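Local coordinates for protein AtFKBP42 (Arabidopsis thaliana, PDB 2F4E) that probably catalyses the cis-trans isomerisation of peptidyl-proline bonds, modulates the uptake of transporter substrates into the vacuole and regulates cell elongation and orientation, at residues S115-S118 and G119-A122; E135-F138 and S139-V143. All coordinates share one frame; numbering follows the deposited sequence.

How the contacts relate
Each contact is a local closure of one continuous stretch within the FKBP-type isomerase domain. Contact 1 turns the chain from helix 107-113 into strand 121-126; contact 2 lies in the long connection from that strand to strand 149-158, probably the counterpart of the 80s loop that flanks the active-site pocket in FKBPs. Their centres are about 27 Å apart on opposite sides of the chain's centre, their nearest atoms about 17 Å. Contact 1 is partly buried, its centre about 10 Å from that of the chain; contact 2 is a surface loop, its centre about 17 Å from that of the chain. Each pairs a main-chain closing bond with a side-chain-to-backbone bond, weak in contact 1.

Contact 1. Residues S115-S118 and G119-A122; sequences SMKS and GERA
A type II beta turn from Lys117 to Glu120 joins the loop after helix 107-113 to strand 121-126 of the curled antiparallel FKBP sheet. Its closing bond runs from Glu120 N to Lys117 O (3.3 Å). Gly119 takes the third position with positive phi (85°), where a CB would jam against the carbonyl oxygen of Ser118. The Glu120 side chain then reaches back over the turn. With CG anti to the backbone N (chi1 -173°) and the chain extended beyond it, the carboxylate arrives beside the Met116-Lys117 peptide, where OE1 accepts a weak bond from Lys117 N at 3.4 Å. The turn is thus gripped by one main-chain bond and one weaker side-chain bond. OE2 faces Lys53 of strand 51-55 in a long, weak ion pair, while Lys117 NZ goes instead to the carbonyl of Gly61. Next to the carboxylate lies buried Met116, which crosses the Glu120 chain obliquely and also touches Val153 and Val155 of strand 149-158. Its CG lies 3.6 Å from Glu120 OE2, an apolar flank to a charged group. The thioether bends at chi3 (88°), and this bend brings the terminal methyl against the strand's start, Met116 CE lying 3.7 Å from Ala122 CB.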
ATOM      1  N   SER A 115      -5.978  -6.639   3.379  1.00 36.40           N
ATOM      2  CA  SER A 115      -5.505  -7.962   3.770  1.00 34.44           C
ATOM      3  C   SER A 115      -4.607  -7.904   4.992  1.00 35.20           C
ATOM      4  O   SER A 115      -4.099  -8.922   5.446  1.00 33.30           O
ATOM      5  CB  SER A 115      -4.726  -8.594   2.615  1.00 37.83           C
ATOM      6  OG  SER A 115      -3.384  -8.141   2.612  1.00 35.90           O
ATOM      7  N   MET A 116      -4.420  -6.711   5.533  1.00 33.57           N
ATOM      8  CA  MET A 116      -3.545  -6.541   6.674  1.00 36.17           C
ATOM      9  C   MET A 116      -4.233  -6.449   8.031  1.00 38.93           C
ATOM     10  O   MET A 116      -5.407  -6.088   8.144  1.00 40.13           O
ATOM     11  CB  MET A 116      -2.672  -5.298   6.458  1.00 35.85           C
ATOM     12  CG  MET A 116      -1.757  -5.377   5.251  1.00 37.10           C
ATOM     13  SD  MET A 116      -0.879  -3.849   4.920  1.00 33.52           S
ATOM     14  CE  MET A 116       0.546  -4.068   5.913  1.00 33.00           C
ATOM     15  N   LYS A 117      -3.472  -6.779   9.066  1.00 39.80           N
ATOM     16  CA  LYS A 117      -3.954  -6.719  10.436  1.00 39.66           C
ATOM     17  C   LYS A 117      -3.395  -5.424  10.978  1.00 38.95           C
ATOM     18  O   LYS A 117      -2.551  -4.805  10.344  1.00 36.30           O
ATOM     19  CB  LYS A 117      -3.416  -7.882  11.267  1.00 39.19           C
ATOM     20  CG  LYS A 117      -3.911  -9.234  10.826  1.00 44.75           C
ATOM     21  CD  LYS A 117      -3.519 -10.325  11.815  1.00 48.22           C
ATOM     22  CE  LYS A 117      -4.121 -11.646  11.397  1.00 49.98           C
ATOM     23  NZ  LYS A 117      -5.599 -11.509  11.252  1.00 52.01           N
ATOM     24  N   SER A 118      -3.856  -5.016  12.149  1.00 39.51           N
ATOM     25  CA  SER A 118      -3.386  -3.778  12.747  1.00 40.55           C
ATOM     26  C   SER A 118      -1.964  -3.932  13.246  1.00 40.10           C
ATOM     27  O   SER A 118      -1.638  -4.928  13.898  1.00 40.35           O
ATOM     28  CB  SER A 118      -4.286  -3.378  13.912  1.00 40.77           C
ATOM     29  OG  SER A 118      -3.772  -2.215  14.539  1.00 46.30           O
ATOM     30  N   GLY A 119      -1.127  -2.944  12.944  1.00 38.16           N
ATOM     31  CA  GLY A 119       0.259  -2.991  13.370  1.00 36.75           C
ATOM     32  C   GLY A 119       1.134  -3.776  12.413  1.00 37.80           C
ATOM     33  O   GLY A 119       2.351  -3.881  12.602  1.00 38.13           O
ATOM     34  N   GLU A 120       0.525  -4.339  11.375  1.00 35.53           N
ATOM     35  CA  GLU A 120       1.298  -5.103  10.410  1.00 36.71           C
ATOM     36  C   GLU A 120       2.079  -4.181   9.477  1.00 36.71           C
ATOM     37  O   GLU A 120       1.654  -3.069   9.166  1.00 34.46           O
ATOM     38  CB  GLU A 120       0.386  -6.002   9.579  1.00 36.48           C
ATOM     39  CG  GLU A 120       1.129  -6.945   8.678  1.00 37.53           C
ATOM     40  CD  GLU A 120       0.213  -7.849   7.881  1.00 43.48           C
ATOM     41  OE1 GLU A 120      -0.663  -8.518   8.493  1.00 42.98           O
ATOM     42  OE2 GLU A 120       0.388  -7.888   6.643  1.00 43.16           O
ATOM     43  N   ARG A 121       3.227  -4.665   9.029  1.00 35.76           N
ATOM     44  CA  ARG A 121       4.078  -3.916   8.124  1.00 37.04           C
ATOM     45  C   ARG A 121       4.398  -4.862   6.973  1.00 36.68           C
ATOM     46  O   ARG A 121       4.868  -5.974   7.204  1.00 39.09           O
ATOM     47  CB  ARG A 121       5.349  -3.504   8.857  1.00 38.63           C
ATOM     48  CG  ARG A 121       6.166  -2.441   8.164  1.00 44.63           C
ATOM     49  CD  ARG A 121       7.029  -1.717   9.196  1.00 49.93           C
ATOM     50  NE  ARG A 121       7.801  -0.625   8.604  1.00 52.51           N
ATOM     51  CZ  ARG A 121       8.453   0.305   9.305  1.00 56.40           C
ATOM     52  NH1 ARG A 121       8.419   0.288  10.636  1.00 56.18           N
ATOM     53  NH2 ARG A 121       9.189   1.224   8.680  1.00 54.84           N
ATOM     54  N   ALA A 122       4.131  -4.434   5.743  1.00 33.39           N
ATOM     55  CA  ALA A 122       4.382  -5.289   4.593  1.00 31.74           C
ATOM     56  C   ALA A 122       4.718  -4.548   3.322  1.00 32.75           C
ATOM     57  O   ALA A 122       4.566  -3.330   3.230  1.00 31.41           O
ATOM     58  CB  ALA A 122       3.179  -6.169   4.340  1.00 33.04           C
TER

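Contact 2. Residues E135-F138 and S139-V143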
ATOM      1  N   GLU A 135      -1.346   6.490 -18.321  1.00 46.05           N
ATOM      2  CA  GLU A 135      -0.653   7.781 -18.460  1.00 47.87           C
ATOM      3  C   GLU A 135       0.294   8.153 -17.337  1.00 45.83           C
ATOM      4  O   GLU A 135       1.130   9.035 -17.517  1.00 45.94           O
ATOM      5  CB  GLU A 135      -1.680   8.913 -18.658  1.00 52.09           C
ATOM      6  CG  GLU A 135      -2.564   8.759 -19.823  1.00 56.18           C
ATOM      7  CD  GLU A 135      -3.549   9.962 -19.915  1.00 59.53           C
ATOM      8  OE1 GLU A 135      -3.826  10.633 -18.865  1.00 60.37           O
ATOM      9  OE2 GLU A 135      -4.074  10.207 -21.032  1.00 59.68           O
ATOM     10  N   GLY A 136       0.105   7.566 -16.156  1.00 43.15           N
ATOM     11  CA  GLY A 136       0.946   7.934 -15.029  1.00 41.29           C
ATOM     12  C   GLY A 136       0.491   9.263 -14.437  1.00 38.33           C
ATOM     13  O   GLY A 136      -0.696   9.582 -14.440  1.00 35.82           O
ATOM     14  N   ASN A 137       1.437  10.032 -13.912  1.00 36.11           N
ATOM     15  CA  ASN A 137       1.125  11.328 -13.318  1.00 36.04           C
ATOM     16  C   ASN A 137       2.197  12.337 -13.714  1.00 36.35           C
ATOM     17  O   ASN A 137       3.391  12.015 -13.741  1.00 35.62           O
ATOM     18  CB  ASN A 137       1.051  11.232 -11.786  1.00 35.46           C
ATOM     19  CG  ASN A 137       0.088  12.251 -11.179  1.00 37.57           C
ATOM     20  OD1 ASN A 137      -1.116  12.209 -11.438  1.00 38.54           O
ATOM     21  ND2 ASN A 137       0.616  13.172 -10.370  1.00 35.71           N
ATOM     22  N   PHE A 138       1.752  13.561 -13.997  1.00 36.42           N
ATOM     23  CA  PHE A 138       2.634  14.642 -14.419  1.00 35.70           C
ATOM     24  C   PHE A 138       3.639  15.103 -13.366  1.00 36.45           C
ATOM     25  O   PHE A 138       4.846  15.153 -13.630  1.00 36.89           O
ATOM     26  CB  PHE A 138       1.808  15.843 -14.883  1.00 34.76           C
ATOM     27  CG  PHE A 138       2.623  16.901 -15.558  1.00 35.63           C
ATOM     28  CD1 PHE A 138       3.029  16.749 -16.876  1.00 32.63           C
ATOM     29  CD2 PHE A 138       3.031  18.030 -14.856  1.00 34.55           C
ATOM     30  CE1 PHE A 138       3.838  17.711 -17.485  1.00 38.02           C
ATOM     31  CE2 PHE A 138       3.837  18.995 -15.449  1.00 37.58           C
ATOM     32  CZ  PHE A 138       4.244  18.837 -16.768  1.00 36.95           C
ATOM     33  N   SER A 139       3.147  15.457 -12.183  1.00 36.54           N
ATOM     34  CA  SER A 139       4.026  15.905 -11.106  1.00 35.96           C
ATOM     35  C   SER A 139       3.336  15.877  -9.748  1.00 36.91           C
ATOM     36  O   SER A 139       2.113  15.874  -9.658  1.00 35.78           O
ATOM     37  CB  SER A 139       4.525  17.322 -11.389  1.00 37.21           C
ATOM     38  OG  SER A 139       3.459  18.254 -11.348  1.00 35.32           O
ATOM     39  N   PHE A 140       4.143  15.874  -8.695  1.00 36.17           N
ATOM     40  CA  PHE A 140       3.661  15.839  -7.330  1.00 38.70           C
ATOM     41  C   PHE A 140       2.547  14.798  -7.151  1.00 38.39           C
ATOM     42  O   PHE A 140       1.435  15.125  -6.762  1.00 37.09           O
ATOM     43  CB  PHE A 140       3.188  17.237  -6.921  1.00 41.80           C
ATOM     44  CG  PHE A 140       4.284  18.273  -6.927  1.00 44.99           C
ATOM     45  CD1 PHE A 140       5.376  18.151  -6.079  1.00 45.87           C
ATOM     46  CD2 PHE A 140       4.241  19.352  -7.810  1.00 45.77           C
ATOM     47  CE1 PHE A 140       6.408  19.079  -6.112  1.00 47.98           C
ATOM     48  CE2 PHE A 140       5.277  20.292  -7.850  1.00 46.70           C
ATOM     49  CZ  PHE A 140       6.358  20.154  -7.003  1.00 48.77           C
ATOM     50  N   PRO A 141       2.858  13.515  -7.398  1.00 38.49           N
ATOM     51  CA  PRO A 141       4.170  13.033  -7.814  1.00 37.31           C
ATOM     52  C   PRO A 141       4.312  12.815  -9.322  1.00 37.83           C
ATOM     53  O   PRO A 141       3.333  12.779 -10.073  1.00 37.35           O
ATOM     54  CB  PRO A 141       4.287  11.730  -7.042  1.00 37.35           C
ATOM     55  CG  PRO A 141       2.930  11.173  -7.223  1.00 38.23           C
ATOM     56  CD  PRO A 141       2.007  12.374  -7.010  1.00 37.29           C
ATOM     57  N   ASN A 142       5.552  12.676  -9.758  1.00 37.79           N
ATOM     58  CA  ASN A 142       5.808  12.417 -11.159  1.00 38.34           C
ATOM     59  C   ASN A 142       5.949  10.907 -11.274  1.00 37.14           C
ATOM     60  O   ASN A 142       6.929  10.335 -10.805  1.00 36.88           O
ATOM     61  CB  ASN A 142       7.089  13.110 -11.626  1.00 38.97           C
ATOM     62  CG  ASN A 142       7.630  12.526 -12.926  1.00 41.88           C
ATOM     63  OD1 ASN A 142       8.690  11.905 -12.934  1.00 44.86           O
ATOM     64  ND2 ASN A 142       6.905  12.722 -14.025  1.00 43.43           N
ATOM     65  N   VAL A 143       4.946  10.261 -11.856  1.00 36.81           N
ATOM     66  CA  VAL A 143       4.975   8.820 -12.037  1.00 36.58           C
ATOM     67  C   VAL A 143       4.846   8.521 -13.515  1.00 36.68           C
ATOM     68  O   VAL A 143       3.906   8.980 -14.157  1.00 35.13           O
ATOM     69  CB  VAL A 143       3.817   8.119 -11.293  1.00 36.54           C
ATOM     70  CG1 VAL A 143       3.806   6.634 -11.633  1.00 34.98           C
ATOM     71  CG2 VAL A 143       3.971   8.312  -9.802  1.00 35.17           C
TER
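Asn137 and Val143 face each other as an antiparallel hydrogen-bonded pair, a single bridge that closes the neck of the loop. Asn137 N gives a short, nearly straight bond to Val143 O (2.7 Å, 170° at the hydrogen). The return bond, from Val143 N to Asn137 O at 3.0 Å, is more bent. Inside this neck the Asn137 amide spans the loop: ND2 donates to Pro141 O at 2.8 Å, the acceptor lying about 1° out of the amide plane and the donor in the carbonyl plane, though the carbonyl is approached at an angle. Chi1 of -151° turns the amide away from Asn137 N and toward the Pro141 carbonyl. Without this amide, as with an alanine here, Pro141 O would probably lose its ND2 donor and the residues beyond the bridge would be freer to shift. A second, less well directed amide bond links Asn142 ND2 to Phe138 O (3.2 Å), the donor standing well above the carbonyl plane.

Packing around these bonds is modest. Val143 O also receives a CA-H...O contact from Gly136, whose CA is 3.3 Å away; a CB there would strike that oxygen. At the loop's outer end Ser139 OG sits at the edge of the Phe138 ring, 3.5 Å from Phe138 CD2. Pro141 CD rests 3.7 Å from Asn137 ND2, and the proline ring leans on Tyr132 and on Phe85 of strand 84-87. Val143, buried, touches the same two aromatic residues. The whole is a hairpin-like surface loop, closed by one bridge and bent through the cis Phe140-Pro141 peptide, between strands 121-126 and 149-158; it probably corresponds to the 80s loop, which in FKBPs flanks the active-site pocket.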